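Local atomic coordinates of aspartate aminotransferase (Plasmodium falciparum, PDB entry 3K7Y), a protein that probably catalyses the reversible transfer of an amino group from L-aspartate to 2-oxoglutarate, giving oxaloacetate and L-glutamate, as a homodimer using pyridoxal 5'-phosphate. Residues K57-N62 against V290-R295; G259-V264 against N276-I281; E61-K66 against L297-N302; T222-D227 against N309-L314. All coordinates share one frame; numbering follows the deposited sequence.

Interaction 1: residues K57-N62 against V290-R295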
loop_
_atom_site.group_PDB
_atom_site.type_symbol
_atom_site.label_atom_id
_atom_site.label_comp_id
_atom_site.label_asym_id
_atom_site.label_seq_id
_atom_site.Cartn_x
_atom_site.Cartn_y
_atom_site.Cartn_z
ATOM N N LYS A 57 12.637 -10.477 15.336
ATOM C CA LYS A 57 13.683 -11.500 15.324
ATOM C C LYS A 57 13.119 -12.841 14.892
ATOM O O LYS A 57 13.568 -13.410 13.906
ATOM C CB LYS A 57 14.365 -11.621 16.694
ATOM C CG LYS A 57 15.513 -10.635 16.912
ATOM C CD LYS A 57 16.255 -10.873 18.226
ATOM C CE LYS A 57 15.711 -9.993 19.353
ATOM N NZ LYS A 57 16.524 -10.132 20.606
ATOM N N LEU A 58 12.118 -13.326 15.624
ATOM C CA LEU A 58 11.402 -14.549 15.270
ATOM C C LEU A 58 11.129 -14.691 13.772
ATOM O O LEU A 58 11.234 -15.789 13.221
ATOM C CB LEU A 58 10.074 -14.631 16.033
ATOM C CG LEU A 58 9.967 -15.465 17.311
ATOM C CD1 LEU A 58 10.584 -16.857 17.132
ATOM C CD2 LEU A 58 10.586 -14.747 18.494
ATOM N N VAL A 59 10.778 -13.582 13.124
ATOM C CA VAL A 59 10.376 -13.601 11.718
ATOM C C VAL A 59 11.525 -13.808 10.740
ATOM O O VAL A 59 11.369 -14.474 9.723
ATOM C CB VAL A 59 9.578 -12.342 11.339
ATOM C CG1 VAL A 59 9.622 -12.088 9.837
ATOM C CG2 VAL A 59 8.148 -12.489 11.815
ATOM N N THR A 60 12.682 -13.242 11.046
ATOM C CA THR A 60 13.816 -13.391 10.155
ATOM C C THR A 60 14.545 -14.692 10.473
ATOM O O THR A 60 15.648 -14.922 9.996
ATOM C CB THR A 60 14.763 -12.182 10.226
ATOM O OG1 THR A 60 15.739 -12.389 11.246
ATOM C CG2 THR A 60 13.982 -10.908 10.516
ATOM N N GLU A 61 13.907 -15.533 11.283
ATOM C CA GLU A 61 14.444 -16.835 11.667
ATOM C C GLU A 61 13.686 -17.970 11.005
ATOM O O GLU A 61 14.248 -19.035 10.752
ATOM C CB GLU A 61 14.374 -17.017 13.185
ATOM C CG GLU A 61 15.723 -17.159 13.884
ATOM C CD GLU A 61 16.661 -15.979 13.645
ATOM O OE1 GLU A 61 17.835 -16.236 13.292
ATOM O OE2 GLU A 61 16.234 -14.809 13.808
ATOM N N ASN A 62 12.409 -17.734 10.729
ATOM C CA ASN A 62 11.509 -18.798 10.314
ATOM C C ASN A 62 11.162 -18.739 8.841
ATOM O O ASN A 62 10.462 -19.611 8.310
ATOM C CB ASN A 62 10.247 -18.747 11.168
ATOM C CG ASN A 62 10.534 -19.022 12.629
ATOM O OD1 ASN A 62 11.445 -18.435 13.220
ATOM N ND2 ASN A 62 9.771 -19.938 13.219
ATOM N N VAL A 290 1.896 -6.329 2.021
ATOM C CA VAL A 290 3.262 -6.615 2.493
ATOM C C VAL A 290 3.367 -7.924 3.293
ATOM O O VAL A 290 2.651 -8.146 4.284
ATOM C CB VAL A 290 3.849 -5.418 3.282
ATOM C CG1 VAL A 290 5.249 -5.737 3.842
ATOM C CG2 VAL A 290 3.896 -4.204 2.381
ATOM N N ILE A 291 4.265 -8.789 2.837
ATOM C CA ILE A 291 4.414 -10.107 3.424
ATOM C C ILE A 291 5.138 -10.027 4.776
ATOM O O ILE A 291 4.778 -10.730 5.717
ATOM C CB ILE A 291 5.058 -11.077 2.398
ATOM C CG1 ILE A 291 4.560 -12.520 2.598
ATOM C CG2 ILE A 291 6.561 -10.879 2.309
ATOM C CD1 ILE A 291 5.603 -13.525 2.929
ATOM N N HIS A 292 6.110 -9.127 4.887
ATOM C CA HIS A 292 6.828 -8.939 6.144
ATOM C C HIS A 292 5.897 -8.581 7.281
ATOM O O HIS A 292 5.911 -9.223 8.327
ATOM C CB HIS A 292 7.901 -7.859 6.017
ATOM C CG HIS A 292 8.400 -7.348 7.335
ATOM N ND1 HIS A 292 9.393 -7.982 8.053
ATOM C CD2 HIS A 292 8.037 -6.265 8.066
ATOM C CE1 HIS A 292 9.633 -7.304 9.159
ATOM N NE2 HIS A 292 8.821 -6.260 9.193
ATOM N N THR A 293 5.097 -7.544 7.079
ATOM C CA THR A 293 4.249 -7.061 8.149
ATOM C C THR A 293 3.173 -8.094 8.435
ATOM O O THR A 293 2.687 -8.189 9.542
ATOM C CB THR A 293 3.736 -5.607 7.922
ATOM O OG1 THR A 293 2.820 -5.568 6.831
ATOM C CG2 THR A 293 4.901 -4.680 7.585
ATOM N N ASN A 294 2.855 -8.922 7.450
ATOM C CA ASN A 294 1.963 -10.043 7.696
ATOM C C ASN A 294 2.581 -11.024 8.659
ATOM O O ASN A 294 1.975 -11.376 9.661
ATOM C CB ASN A 294 1.614 -10.768 6.403
ATOM C CG ASN A 294 0.754 -11.991 6.641
ATOM O OD1 ASN A 294 1.156 -12.920 7.345
ATOM N ND2 ASN A 294 -0.440 -12.002 6.049
ATOM N N ARG A 295 3.790 -11.469 8.336
ATOM C CA ARG A 295 4.562 -12.376 9.195
ATOM C C ARG A 295 4.797 -11.842 10.628
ATOM O O ARG A 295 4.506 -12.548 11.590
ATOM C CB ARG A 295 5.887 -12.760 8.523
ATOM C CG ARG A 295 5.716 -13.598 7.245
ATOM C CD ARG A 295 7.010 -13.705 6.426
ATOM N NE ARG A 295 6.940 -14.796 5.452
ATOM C CZ ARG A 295 7.877 -15.074 4.545
ATOM N NH1 ARG A 295 8.978 -14.342 4.458
ATOM N NH2 ARG A 295 7.708 -16.096 3.714
#
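V59 takes a chi1 of 158°, which sets CG1 opposite its backbone N and CG2 opposite its carbonyl carbon, and with this rotation both methyls bear on the root of R295. CG2 of V59 lies 3.6 Å from the carbonyl C of R295 and 4.0 Å from its CB, while CG1 of V59 meets the same CB at 4.0 Å. The two side chains cross at about a right angle. R295 turns its CG beside its own N (chi1 -66°) and then runs extended to NE, so the guanidinium is carried away from helix 50-62; there NH2 reaches the carbonyl O of E65 in a hydrogen bond, and CD1 of I291 lies over one face of the group, displaced toward its rim. A second, looser touch brings CG1 of V59 to 4.5 Å from ND1 of H292, whose ring it approaches obliquely. V59 and R295 are the residues whose CA atoms come nearest across the two segments, 6.5 Å apart. The dimer interface adjoins this point: the ring of H292 stacks on H292 of the second subunit, and T60 packs on T60 of the same neighbour. At V59 the contact is therefore mainly apolar and buried: toward the valine the arginine presents its CB and backbone carbonyl, while its charged end is spent on the carbonyl of E65.

Interaction 2: residues G259-V264 against N276-I281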
loop_
_atom_site.group_PDB
_atom_site.type_symbol
_atom_site.label_atom_id
_atom_site.label_comp_id
_atom_site.label_asym_id
_atom_site.label_seq_id
_atom_site.Cartn_x
_atom_site.Cartn_y
_atom_site.Cartn_z
ATOM N N GLY A 259 -2.668 -3.145 9.050
ATOM C CA GLY A 259 -4.116 -2.976 9.204
ATOM C C GLY A 259 -4.955 -4.112 8.633
ATOM O O GLY A 259 -4.476 -4.903 7.817
ATOM N N ALA A 260 -6.220 -4.183 9.037
ATOM C CA ALA A 260 -7.125 -5.195 8.521
ATOM C C ALA A 260 -8.517 -4.630 8.212
ATOM O O ALA A 260 -8.871 -3.573 8.710
ATOM C CB ALA A 260 -7.217 -6.330 9.501
ATOM N N LEU A 261 -9.286 -5.342 7.389
ATOM C CA LEU A 261 -10.671 -4.989 7.053
ATOM C C LEU A 261 -11.579 -6.196 7.295
ATOM O O LEU A 261 -11.384 -7.236 6.672
ATOM C CB LEU A 261 -10.774 -4.621 5.565
ATOM C CG LEU A 261 -11.765 -3.591 4.975
ATOM C CD1 LEU A 261 -12.152 -3.921 3.517
ATOM C CD2 LEU A 261 -13.025 -3.385 5.828
ATOM N N HIS A 262 -12.568 -6.068 8.177
ATOM C CA HIS A 262 -13.506 -7.162 8.414
ATOM C C HIS A 262 -14.903 -6.831 7.924
ATOM O O HIS A 262 -15.466 -5.794 8.284
ATOM C CB HIS A 262 -13.549 -7.520 9.893
ATOM C CG HIS A 262 -12.197 -7.761 10.487
ATOM N ND1 HIS A 262 -11.506 -8.941 10.312
ATOM C CD2 HIS A 262 -11.393 -6.959 11.227
ATOM C CE1 HIS A 262 -10.338 -8.857 10.925
ATOM N NE2 HIS A 262 -10.248 -7.666 11.490
ATOM N N ILE A 263 -15.451 -7.706 7.085
ATOM C CA ILE A 263 -16.830 -7.565 6.614
ATOM C C ILE A 263 -17.629 -8.805 6.982
ATOM O O ILE A 263 -17.226 -9.928 6.671
ATOM C CB ILE A 263 -16.928 -7.305 5.088
ATOM C CG1 ILE A 263 -16.231 -5.994 4.726
ATOM C CG2 ILE A 263 -18.402 -7.271 4.640
ATOM C CD1 ILE A 263 -16.073 -5.775 3.269
ATOM N N VAL A 264 -18.758 -8.584 7.650
ATOM C CA VAL A 264 -19.588 -9.670 8.159
ATOM C C VAL A 264 -20.606 -10.060 7.090
ATOM O O VAL A 264 -21.351 -9.212 6.596
ATOM C CB VAL A 264 -20.267 -9.280 9.512
ATOM C CG1 VAL A 264 -21.412 -10.220 9.855
ATOM C CG2 VAL A 264 -19.244 -9.265 10.653
ATOM N N ASN A 276 -13.687 -11.967 -3.856
ATOM C CA ASN A 276 -13.317 -11.715 -5.250
ATOM C C ASN A 276 -13.455 -10.246 -5.640
ATOM O O ASN A 276 -12.561 -9.691 -6.279
ATOM C CB ASN A 276 -14.084 -12.627 -6.218
ATOM C CG ASN A 276 -13.468 -14.042 -6.336
ATOM O OD1 ASN A 276 -12.256 -14.229 -6.213
ATOM N ND2 ASN A 276 -14.315 -15.037 -6.591
ATOM N N ASN A 277 -14.554 -9.615 -5.229
ATOM C CA ASN A 277 -14.719 -8.165 -5.368
ATOM C C ASN A 277 -13.559 -7.381 -4.759
ATOM O O ASN A 277 -13.059 -6.424 -5.355
ATOM C CB ASN A 277 -16.016 -7.695 -4.716
ATOM C CG ASN A 277 -17.252 -8.327 -5.334
ATOM O OD1 ASN A 277 -17.800 -9.313 -4.813
ATOM N ND2 ASN A 277 -17.715 -7.746 -6.433
ATOM N N LEU A 278 -13.129 -7.784 -3.572
ATOM C CA LEU A 278 -12.065 -7.053 -2.913
ATOM C C LEU A 278 -10.743 -7.241 -3.640
ATOM O O LEU A 278 -10.065 -6.258 -3.940
ATOM C CB LEU A 278 -11.971 -7.396 -1.426
ATOM C CG LEU A 278 -13.196 -6.983 -0.595
ATOM C CD1 LEU A 278 -12.987 -7.184 0.899
ATOM C CD2 LEU A 278 -13.634 -5.542 -0.891
ATOM N N CYS A 279 -10.398 -8.486 -3.962
ATOM C CA CYS A 279 -9.172 -8.766 -4.718
ATOM C C CYS A 279 -9.169 -7.964 -5.992
ATOM O O CYS A 279 -8.191 -7.296 -6.331
ATOM C CB CYS A 279 -9.060 -10.247 -5.053
ATOM S SG CYS A 279 -8.807 -11.236 -3.590
ATOM N N PHE A 280 -10.295 -8.029 -6.678
ATOM C CA PHE A 280 -10.510 -7.239 -7.856
ATOM C C PHE A 280 -10.163 -5.779 -7.586
ATOM O O PHE A 280 -9.202 -5.252 -8.153
ATOM C CB PHE A 280 -11.954 -7.370 -8.295
ATOM C CG PHE A 280 -12.233 -6.698 -9.582
ATOM C CD1 PHE A 280 -12.716 -5.389 -9.604
ATOM C CD2 PHE A 280 -11.988 -7.359 -10.786
ATOM C CE1 PHE A 280 -12.975 -4.753 -10.813
ATOM C CE2 PHE A 280 -12.237 -6.735 -11.995
ATOM C CZ PHE A 280 -12.728 -5.422 -12.013
ATOM N N ILE A 281 -10.934 -5.131 -6.718
ATOM C CA ILE A 281 -10.644 -3.752 -6.321
ATOM C C ILE A 281 -9.159 -3.491 -6.009
ATOM O O ILE A 281 -8.580 -2.540 -6.541
ATOM C CB ILE A 281 -11.545 -3.293 -5.169
ATOM C CG1 ILE A 281 -12.935 -2.967 -5.722
ATOM C CG2 ILE A 281 -10.969 -2.075 -4.488
ATOM C CD1 ILE A 281 -14.039 -2.924 -4.672
#
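L278 meets two residues of strand 258-264 through a single methyl, CD1, which sits 4.1 Å from CD1 of I263 and 4.3 Å from CD1 of L261. The approach to I263 is tip to tip: their terminal CD1 methyls do the touching. For L278 this follows from a chi1 of -65°, which places CG beside the backbone N and opposite the carbonyl carbon, with an extended chi2 of -173° thrusting CD1 outward. The strand supplies its two methyls from alternate positions; L261 and I263 therefore project from the same face of the sheet, whereas H262 between them turns to the other side and packs on helix 75-86. A CA-to-CA distance of 10.3 Å between L261 and L278 matches this geometry, since the gap between strand and helix is spanned by side chains from both. Outward of these three, L278 also rests on I101 of the edge strand 98-104 and on F116 of helix 105-118, and F116 in turn packs on N277 and I281. On its outer side the helix meets the second subunit, where I11 of that chain packs on N277 and F280. The contact thus places helix 268-283 over the large-domain sheet of a fold-type I pyridoxal phosphate enzyme, at strand 258-264, which runs antiparallel to both its neighbours, 98-104 and 241-246, in a mainly parallel core, with helix 105-118 packed alongside on the same face.

Interaction 3: residues E61-K66 against L297-N302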
loop_
_atom_site.group_PDB
_atom_site.type_symbol
_atom_site.label_atom_id
_atom_site.label_comp_id
_atom_site.label_asym_id
_atom_site.label_seq_id
_atom_site.Cartn_x
_atom_site.Cartn_y
_atom_site.Cartn_z
ATOM N N GLU A 61 13.907 -15.533 11.283
ATOM C CA GLU A 61 14.444 -16.835 11.667
ATOM C C GLU A 61 13.686 -17.970 11.005
ATOM O O GLU A 61 14.248 -19.035 10.752
ATOM C CB GLU A 61 14.374 -17.017 13.185
ATOM C CG GLU A 61 15.723 -17.159 13.884
ATOM C CD GLU A 61 16.661 -15.979 13.645
ATOM O OE1 GLU A 61 17.835 -16.236 13.292
ATOM O OE2 GLU A 61 16.234 -14.809 13.808
ATOM N N ASN A 62 12.409 -17.734 10.729
ATOM C CA ASN A 62 11.509 -18.798 10.314
ATOM C C ASN A 62 11.162 -18.739 8.841
ATOM O O ASN A 62 10.462 -19.611 8.310
ATOM C CB ASN A 62 10.247 -18.747 11.168
ATOM C CG ASN A 62 10.534 -19.022 12.629
ATOM O OD1 ASN A 62 11.445 -18.435 13.220
ATOM N ND2 ASN A 62 9.771 -19.938 13.219
ATOM N N TYR A 63 11.684 -17.710 8.186
ATOM C CA TYR A 63 11.268 -17.369 6.845
ATOM C C TYR A 63 12.456 -16.933 6.002
ATOM O O TYR A 63 13.239 -16.077 6.421
ATOM C CB TYR A 63 10.263 -16.229 6.915
ATOM C CG TYR A 63 8.969 -16.522 7.664
ATOM C CD1 TYR A 63 8.048 -17.458 7.177
ATOM C CD2 TYR A 63 8.641 -15.825 8.833
ATOM C CE1 TYR A 63 6.851 -17.701 7.843
ATOM C CE2 TYR A 63 7.448 -16.067 9.507
ATOM C CZ TYR A 63 6.562 -17.004 9.005
ATOM O OH TYR A 63 5.380 -17.241 9.660
ATOM N N LYS A 64 12.583 -17.511 4.810
ATOM C CA LYS A 64 13.667 -17.157 3.901
ATOM C C LYS A 64 13.160 -16.717 2.523
ATOM O O LYS A 64 13.735 -15.833 1.883
ATOM C CB LYS A 64 14.712 -18.288 3.803
ATOM C CG LYS A 64 14.157 -19.722 3.644
ATOM C CD LYS A 64 13.945 -20.446 4.999
ATOM C CE LYS A 64 12.862 -21.538 4.899
ATOM N NZ LYS A 64 11.506 -21.005 4.470
ATOM N N GLU A 65 12.073 -17.332 2.076
ATOM C CA GLU A 65 11.393 -16.934 0.844
ATOM C C GLU A 65 10.459 -15.742 1.065
ATOM O O GLU A 65 9.917 -15.572 2.159
ATOM C CB GLU A 65 10.557 -18.092 0.349
ATOM C CG GLU A 65 11.285 -19.075 -0.510
ATOM C CD GLU A 65 10.324 -20.057 -1.164
ATOM O OE1 GLU A 65 9.086 -19.848 -1.080
ATOM O OE2 GLU A 65 10.808 -21.044 -1.767
ATOM N N LYS A 66 10.255 -14.931 0.025
ATOM C CA LYS A 66 9.314 -13.799 0.095
ATOM C C LYS A 66 8.304 -13.763 -1.065
ATOM O O LYS A 66 8.472 -12.998 -2.003
ATOM C CB LYS A 66 10.077 -12.480 0.189
ATOM C CG LYS A 66 10.999 -12.402 1.385
ATOM C CD LYS A 66 11.828 -11.126 1.387
ATOM C CE LYS A 66 13.059 -11.274 2.281
ATOM N NZ LYS A 66 13.853 -10.013 2.399
ATOM N N LEU A 297 3.081 -9.960 12.409
ATOM C CA LEU A 297 1.817 -10.004 13.135
ATOM C C LEU A 297 1.407 -11.406 13.579
ATOM O O LEU A 297 1.113 -11.636 14.754
ATOM C CB LEU A 297 0.713 -9.362 12.306
ATOM C CG LEU A 297 -0.137 -8.449 13.186
ATOM C CD1 LEU A 297 -0.444 -7.145 12.460
ATOM C CD2 LEU A 297 -1.392 -9.151 13.717
ATOM N N CYS A 298 1.377 -12.337 12.633
ATOM C CA CYS A 298 1.123 -13.741 12.943
ATOM C C CYS A 298 2.030 -14.285 14.052
ATOM O O CYS A 298 1.540 -14.910 14.986
ATOM C CB CYS A 298 1.270 -14.585 11.689
ATOM S SG CYS A 298 0.156 -14.069 10.423
ATOM N N GLN A 299 3.334 -14.029 13.945
ATOM C CA GLN A 299 4.310 -14.508 14.916
ATOM C C GLN A 299 3.990 -14.060 16.342
ATOM O O GLN A 299 3.876 -14.902 17.245
ATOM C CB GLN A 299 5.717 -14.059 14.526
ATOM C CG GLN A 299 6.831 -15.005 14.997
ATOM C CD GLN A 299 7.161 -16.097 13.980
ATOM O OE1 GLN A 299 6.277 -16.806 13.494
ATOM N NE2 GLN A 299 8.442 -16.235 13.656
ATOM N N LEU A 300 3.852 -12.745 16.539
ATOM C CA LEU A 300 3.470 -12.187 17.840
ATOM C C LEU A 300 2.167 -12.816 18.326
ATOM O O LEU A 300 2.146 -13.553 19.317
ATOM C CB LEU A 300 3.318 -10.656 17.771
ATOM C CG LEU A 300 2.935 -9.928 19.077
ATOM C CD1 LEU A 300 3.526 -8.534 19.127
ATOM C CD2 LEU A 300 1.423 -9.850 19.295
ATOM N N LEU A 301 1.092 -12.528 17.597
ATOM C CA LEU A 301 -0.250 -12.898 17.998
ATOM C C LEU A 301 -0.431 -14.409 18.196
ATOM O O LEU A 301 -1.205 -14.832 19.054
ATOM C CB LEU A 301 -1.246 -12.366 16.980
ATOM C CG LEU A 301 -2.441 -11.635 17.575
ATOM C CD1 LEU A 301 -3.064 -10.729 16.504
ATOM C CD2 LEU A 301 -3.476 -12.612 18.190
ATOM N N ASN A 302 0.294 -15.216 17.419
ATOM C CA ASN A 302 0.131 -16.672 17.434
ATOM C C ASN A 302 0.880 -17.371 18.570
ATOM O O ASN A 302 0.610 -18.531 18.876
ATOM C CB ASN A 302 0.541 -17.261 16.085
ATOM C CG ASN A 302 0.103 -18.694 15.917
ATOM O OD1 ASN A 302 -0.986 -18.971 15.418
ATOM N ND2 ASN A 302 0.956 -19.619 16.325
#
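N62 and Q299 face each other with their CA atoms 9.6 Å apart, where helix 50-62 gives way to a loop beside the regular helix 291-302. The two side chains span that gap from both sides, Q299 covering about half. Its CG lies opposite the backbone N (chi1 -151°), and a bend at chi2 swings the amide against two successive residues of the other segment. NE2 of Q299 comes 3.6 Å from CG of N62 and 4.0 Å from CB of the same residue; these side chains pass at a slant, their amide planes 70° apart, so the amides are not stacked flat. Toward Y63 the relation differs: the side chains of Y63 and Q299 slide past each other in opposite directions, ring and amide planes only 22° apart, with the phenol OH at 4.0 Å from OE1 of Q299. This is surface packing, within the aminotransferase fold, of helix 291-302 against the end of helix 50-62 and the loop that follows it, which leads to Y68, a pyridoxal phosphate-binding residue whose cofactor is not the one bound to this chain. CB of N62 lies over one face of the Y63 ring, 4.1 Å above its plane and toward the rim. L58 and V59, one turn back on helix 50-62, also pack on Q299. Farther along the same segment, NZ of K66 forms a salt bridge with D56 of the second subunit.

Interaction 4: residues T222-D227 against N309-L314; sequences TNLEED and NWIKEL
L224, L314 and I311 account for most of the surface buried here, and L224 contributes the largest share. One methyl of L224, CD2, does most of the work: it touches CD1 of L314 at 3.7 Å and CG2 of I311 at 3.9 Å, entering between two residues set three apart on helix 304-335. Its chi1 of 68° places CG between the backbone N and the carbonyl carbon, and from there CD2 can face the helix while CB also comes 4.1 Å from CD1 of L314. Against I311 the side chain of L224 crosses at about a right angle; against L314 the crossing is oblique. L314 has its CG opposite its own N, and its CB lies over one face of the W310 indole, 4.2 Å above the plane and toward the rim; that indole is itself tied by NE1 to the carbonyl O of N250. On the loop side an Asx turn shapes the backbone around L224: OD1 of N223 accepts from N of E225 at 2.8 Å with a nearly straight N-H...O angle of 169°, the donor standing well above the carbonyl plane. D227 adds a second restraint, its OD2 accepting from the backbone N atoms of G218 and G220. Next along the helix, OG of S315 bonds to the carbonyl O of T222. The arrangement joins the loop after strand 209-214, the strand that carries D213 and is followed by A215 and Y216, all residues of the cofactor pocket, to the long helix that, as in other aspartate aminotransferases, connects the large and small domains.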
loop_
_atom_site.group_PDB
_atom_site.type_symbol
_atom_site.label_atom_id
_atom_site.label_comp_id
_atom_site.label_asym_id
_atom_site.label_seq_id
_atom_site.Cartn_x
_atom_site.Cartn_y
_atom_site.Cartn_z
ATOM N N THR A 222 -8.554 -0.760 30.741
ATOM C CA THR A 222 -7.453 -1.586 31.223
ATOM C C THR A 222 -7.477 -2.929 30.492
ATOM O O THR A 222 -6.450 -3.405 30.008
ATOM C CB THR A 222 -7.530 -1.768 32.747
ATOM O OG1 THR A 222 -8.862 -1.460 33.181
ATOM C CG2 THR A 222 -6.555 -0.824 33.446
ATOM N N ASN A 223 -8.660 -3.529 30.414
ATOM C CA ASN A 223 -8.872 -4.712 29.598
ATOM C C ASN A 223 -9.145 -4.238 28.193
ATOM O O ASN A 223 -9.871 -3.267 28.004
ATOM C CB ASN A 223 -10.049 -5.543 30.131
ATOM C CG ASN A 223 -10.290 -6.828 29.332
ATOM O OD1 ASN A 223 -9.756 -7.018 28.237
ATOM N ND2 ASN A 223 -11.109 -7.710 29.883
ATOM N N LEU A 224 -8.558 -4.909 27.208
ATOM C CA LEU A 224 -8.657 -4.448 25.823
ATOM C C LEU A 224 -9.803 -5.115 25.079
ATOM O O LEU A 224 -10.112 -4.751 23.943
ATOM C CB LEU A 224 -7.321 -4.599 25.078
ATOM C CG LEU A 224 -6.822 -6.012 24.802
ATOM C CD1 LEU A 224 -7.292 -6.464 23.441
ATOM C CD2 LEU A 224 -5.314 -6.054 24.870
ATOM N N GLU A 225 -10.442 -6.085 25.715
ATOM C CA GLU A 225 -11.668 -6.619 25.154
ATOM C C GLU A 225 -12.806 -5.665 25.463
ATOM O O GLU A 225 -13.782 -5.630 24.732
ATOM C CB GLU A 225 -11.970 -8.027 25.665
ATOM C CG GLU A 225 -10.975 -9.075 25.186
ATOM C CD GLU A 225 -11.472 -10.509 25.337
ATOM O OE1 GLU A 225 -11.204 -11.317 24.421
ATOM O OE2 GLU A 225 -12.132 -10.838 26.350
ATOM N N GLU A 226 -12.664 -4.887 26.539
ATOM C CA GLU A 226 -13.655 -3.861 26.905
ATOM C C GLU A 226 -13.906 -2.922 25.721
ATOM O O GLU A 226 -15.039 -2.798 25.258
ATOM C CB GLU A 226 -13.218 -3.045 28.140
ATOM C CG GLU A 226 -13.662 -3.563 29.524
ATOM C CD GLU A 226 -13.681 -2.454 30.609
ATOM O OE1 GLU A 226 -14.602 -1.603 30.547
ATOM O OE2 GLU A 226 -12.797 -2.436 31.520
ATOM N N ASP A 227 -12.832 -2.303 25.222
ATOM C CA ASP A 227 -12.876 -1.288 24.156
ATOM C C ASP A 227 -13.718 -1.654 22.944
ATOM O O ASP A 227 -14.140 -0.780 22.185
ATOM C CB ASP A 227 -11.459 -0.981 23.681
ATOM C CG ASP A 227 -10.675 -0.164 24.681
ATOM O OD1 ASP A 227 -11.283 0.390 25.622
ATOM O OD2 ASP A 227 -9.443 -0.069 24.528
ATOM N N ASN A 309 2.792 -11.309 26.906
ATOM C CA ASN A 309 3.788 -10.292 27.229
ATOM C C ASN A 309 3.420 -8.950 26.601
ATOM O O ASN A 309 3.669 -7.905 27.192
ATOM C CB ASN A 309 5.192 -10.749 26.798
ATOM C CG ASN A 309 6.274 -9.685 27.019
ATOM O OD1 ASN A 309 6.230 -8.898 27.974
ATOM N ND2 ASN A 309 7.266 -9.673 26.122
ATOM N N TRP A 310 2.816 -8.978 25.415
ATOM C CA TRP A 310 2.368 -7.746 24.779
ATOM C C TRP A 310 1.145 -7.175 25.476
ATOM O O TRP A 310 1.216 -6.048 25.959
ATOM C CB TRP A 310 2.106 -7.926 23.287
ATOM C CG TRP A 310 1.336 -6.775 22.666
ATOM C CD1 TRP A 310 1.739 -5.473 22.560
ATOM C CD2 TRP A 310 0.038 -6.841 22.061
ATOM N NE1 TRP A 310 0.768 -4.725 21.937
ATOM C CE2 TRP A 310 -0.284 -5.542 21.619
ATOM C CE3 TRP A 310 -0.885 -7.874 21.850
ATOM C CZ2 TRP A 310 -1.487 -5.250 20.983
ATOM C CZ3 TRP A 310 -2.081 -7.582 21.222
ATOM C CH2 TRP A 310 -2.371 -6.282 20.795
ATOM N N ILE A 311 0.043 -7.936 25.538
ATOM C CA ILE A 311 -1.180 -7.516 26.268
ATOM C C ILE A 311 -0.879 -6.820 27.604
ATOM O O ILE A 311 -1.493 -5.790 27.926
ATOM C CB ILE A 311 -2.130 -8.694 26.570
ATOM C CG1 ILE A 311 -2.677 -9.303 25.291
ATOM C CG2 ILE A 311 -3.297 -8.243 27.451
ATOM C CD1 ILE A 311 -3.154 -10.723 25.491
ATOM N N LYS A 312 0.055 -7.394 28.368
ATOM C CA LYS A 312 0.492 -6.819 29.632
ATOM C C LYS A 312 1.085 -5.420 29.449
ATOM O O LYS A 312 0.540 -4.466 29.996
ATOM C CB LYS A 312 1.451 -7.758 30.385
ATOM C CG LYS A 312 0.778 -8.843 31.274
ATOM C CD LYS A 312 0.244 -8.284 32.608
ATOM C CE LYS A 312 -0.159 -9.390 33.607
ATOM N NZ LYS A 312 0.840 -9.681 34.704
ATOM N N GLU A 313 2.171 -5.288 28.679
ATOM C CA GLU A 313 2.777 -3.968 28.402
ATOM C C GLU A 313 1.705 -3.015 27.862
ATOM O O GLU A 313 1.705 -1.818 28.172
ATOM C CB GLU A 313 3.930 -4.049 27.388
ATOM C CG GLU A 313 5.115 -4.977 27.723
ATOM C CD GLU A 313 6.030 -5.225 26.501
ATOM O OE1 GLU A 313 6.092 -6.379 25.999
ATOM O OE2 GLU A 313 6.673 -4.255 26.031
ATOM N N LEU A 314 0.794 -3.566 27.059
ATOM C CA LEU A 314 -0.343 -2.828 26.554
ATOM C C LEU A 314 -1.226 -2.363 27.698
ATOM O O LEU A 314 -1.540 -1.178 27.786
ATOM C CB LEU A 314 -1.142 -3.668 25.555
ATOM C CG LEU A 314 -2.331 -3.034 24.806
ATOM C CD1 LEU A 314 -3.582 -2.947 25.715
ATOM C CD2 LEU A 314 -2.006 -1.673 24.172
#

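Interactions 1 and 3 are one continuous interface between helices 50-62 and 291-302: their centres are 4 Å apart, they share E61 and N62, and NH1 of R295 in the first lies 3.4 Å from CB of Y63 in the second. Interaction 3 passes on to interaction 4 through L300, whose CD2 is 4.0 Å from CE3 of W310. Interaction 2 stands apart, its centre about 22 Å from those of 1 and 3 and about 27 Å from that of 4. Neither 2 nor 4 touches the cofactor: the L261 side chain is about 8 Å from G106, and that of L314 about 8 Å from those of K249 and Y216. Interactions 1, 2 and 3 also touch the second subunit; interaction 4 does not.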